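Local coordinates for kelch domain-containing protein (Colletotrichum graminicola M1.001, PDB 5C86) that probably oxidises primary alcohols to aldehydes at a copper centre, as a fungal member of the galactose oxidase and glyoxal oxidase family, at residues C162-K165 and P166-M169. Sequence-based numbering, arbitrary orientation.
Sequences CPVK and PLVM
Val164 and Leu167, three residues apart at the start of a short 3-10 segment (165-167) in the loop between strands 155-158 and 181-183, lean their branches together at a slant: methyl CG2 of Val164 lies 3.6 Å from CD1 of Leu167. Leu167 takes the less common chi1 of 68°, which tucks CG between its N and carbonyl carbon and close to Val164 O. Both side chains also rest on Ile134 of strand 131-134, a buried setting that suits branched aliphatics. Two i to i+3 hydrogen bonds close overlapping turns: Leu167 N reaches Val164 O at 3.0 Å, bent to 145°, and Val168 N reaches Lys165 O at 3.1 Å, nearly straight at 168°. Each donor lies above its acceptor's carbonyl plane, not on a lone pair. Pro166, having no N-H to offer, costs the turns no bond at this early position; its ring crosses that of Pro163 at about a right angle, Pro163 CG lying 3.9 Å from Pro166 CD, and also touches Tyr201 and Asn209. Lys165 is exposed, its CB directed away from 166-169, which suits a long charged chain. Backbone bonds thus give two carbonyls a partner, while the side-chain contacts are purely apolar.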
ATOM      1  N   CYS A 162       5.888  12.247 -19.833  1.00 19.25           N
ATOM      2  CA  CYS A 162       6.208  11.632 -18.485  1.00 18.67           C
ATOM      3  C   CYS A 162       7.496  10.817 -18.472  1.00 18.88           C
ATOM      4  O   CYS A 162       7.481   9.618 -18.292  1.00 20.67           O
ATOM      5  CB  CYS A 162       5.056  10.736 -18.040  1.00 17.75           C
ATOM      6  SG  CYS A 162       3.440  11.525 -17.955  1.00 21.29           S
ATOM      7  N   PRO A 163       8.640  11.496 -18.675  1.00 20.95           N
ATOM      8  CA  PRO A 163       9.917  10.921 -18.610  1.00 19.77           C
ATOM      9  C   PRO A 163      10.269  10.570 -17.186  1.00 16.85           C
ATOM     10  O   PRO A 163       9.861  11.271 -16.244  1.00 19.29           O
ATOM     11  CB  PRO A 163      10.827  12.096 -19.065  1.00 20.29           C
ATOM     12  CG  PRO A 163      10.136  13.311 -18.653  1.00 21.34           C
ATOM     13  CD  PRO A 163       8.705  12.944 -18.974  1.00 20.86           C
ATOM     14  N   VAL A 164      11.048   9.520 -17.027  1.00 18.38           N
ATOM     15  CA  VAL A 164      11.526   9.155 -15.720  1.00 17.10           C
ATOM     16  C   VAL A 164      12.636  10.051 -15.192  1.00 19.97           C
ATOM     17  O   VAL A 164      12.865  10.112 -13.976  1.00 18.12           O
ATOM     18  CB  VAL A 164      11.897   7.651 -15.664  1.00 18.04           C
ATOM     19  CG1 VAL A 164      13.186   7.354 -16.398  1.00 18.80           C
ATOM     20  CG2 VAL A 164      11.973   7.162 -14.238  1.00 18.30           C
ATOM     21  N   LYS A 165      13.434  10.699 -16.072  1.00 19.40           N
ATOM     22  CA  LYS A 165      14.579  11.443 -15.599  1.00 20.61           C
ATOM     23  C   LYS A 165      14.380  12.315 -14.391  1.00 18.60           C
ATOM     24  O   LYS A 165      15.210  12.229 -13.453  1.00 19.53           O
ATOM     25  CB  LYS A 165      15.224  12.281 -16.732  1.00 22.86           C
ATOM     26  CG  LYS A 165      16.575  12.915 -16.390  1.00 25.93           C
ATOM     27  CD  LYS A 165      17.082  13.679 -17.678  0.85 29.82           C
ATOM     28  CE  LYS A 165      18.305  14.515 -17.401  0.60 31.66           C
ATOM     29  NZ  LYS A 165      19.410  13.650 -16.913  0.55 32.51           N
ATOM     30  N   PRO A 166      13.276  13.148 -14.324  1.00 18.41           N
ATOM     31  CA  PRO A 166      13.116  14.083 -13.204  1.00 18.53           C
ATOM     32  C   PRO A 166      13.115  13.382 -11.815  1.00 16.56           C
ATOM     33  O   PRO A 166      13.460  14.010 -10.854  1.00 17.00           O
ATOM     34  CB  PRO A 166      11.758  14.784 -13.464  1.00 21.36           C
ATOM     35  CG  PRO A 166      11.539  14.604 -14.904  1.00 22.08           C
ATOM     36  CD  PRO A 166      12.233  13.363 -15.343  1.00 20.21           C
ATOM     37  N   LEU A 167      12.652  12.136 -11.762  1.00 17.63           N
ATOM     38  CA  LEU A 167      12.558  11.442 -10.407  1.00 16.74           C
ATOM     39  C   LEU A 167      13.766  10.613 -10.095  1.00 17.92           C
ATOM     40  O   LEU A 167      13.884  10.143  -8.962  1.00 17.01           O
ATOM     41  CB  LEU A 167      11.293  10.593 -10.355  1.00 16.23           C
ATOM     42  CG  LEU A 167      11.169   9.341 -11.247  1.00 15.45           C
ATOM     43  CD1 LEU A 167      12.027   8.168 -10.833  1.00 17.91           C
ATOM     44  CD2 LEU A 167       9.704   8.917 -11.286  1.00 17.44           C
ATOM     45  N   VAL A 168      14.770  10.469 -10.973  1.00 16.64           N
ATOM     46  CA  VAL A 168      15.836   9.524 -10.674  1.00 17.14           C
ATOM     47  C   VAL A 168      16.683  10.067  -9.512  1.00 17.69           C
ATOM     48  O   VAL A 168      17.074  11.234  -9.436  1.00 17.33           O
ATOM     49  CB  VAL A 168      16.678   9.294 -11.944  1.00 19.75           C
ATOM     50  CG1 VAL A 168      17.889   8.417 -11.708  1.00 22.35           C
ATOM     51  CG2 VAL A 168      15.826   8.763 -13.079  1.00 19.01           C
ATOM     52  N   MET A 169      17.024   9.180  -8.565  1.00 16.51           N
ATOM     53  CA  MET A 169      17.877   9.561  -7.443  1.00 18.65           C
ATOM     54  C   MET A 169      19.323   9.803  -7.918  1.00 17.65           C
ATOM     55  O   MET A 169      19.725   9.339  -8.974  1.00 18.44           O
ATOM     56  CB  MET A 169      17.949   8.421  -6.438  1.00 21.80           C
ATOM     57  CG  MET A 169      16.585   8.005  -5.937  1.00 20.89           C
ATOM     58  SD  MET A 169      16.580   7.794  -4.182  1.00 17.81           S
ATOM     59  CE  MET A 169      18.174   7.092  -3.731  1.00 18.14           C
TER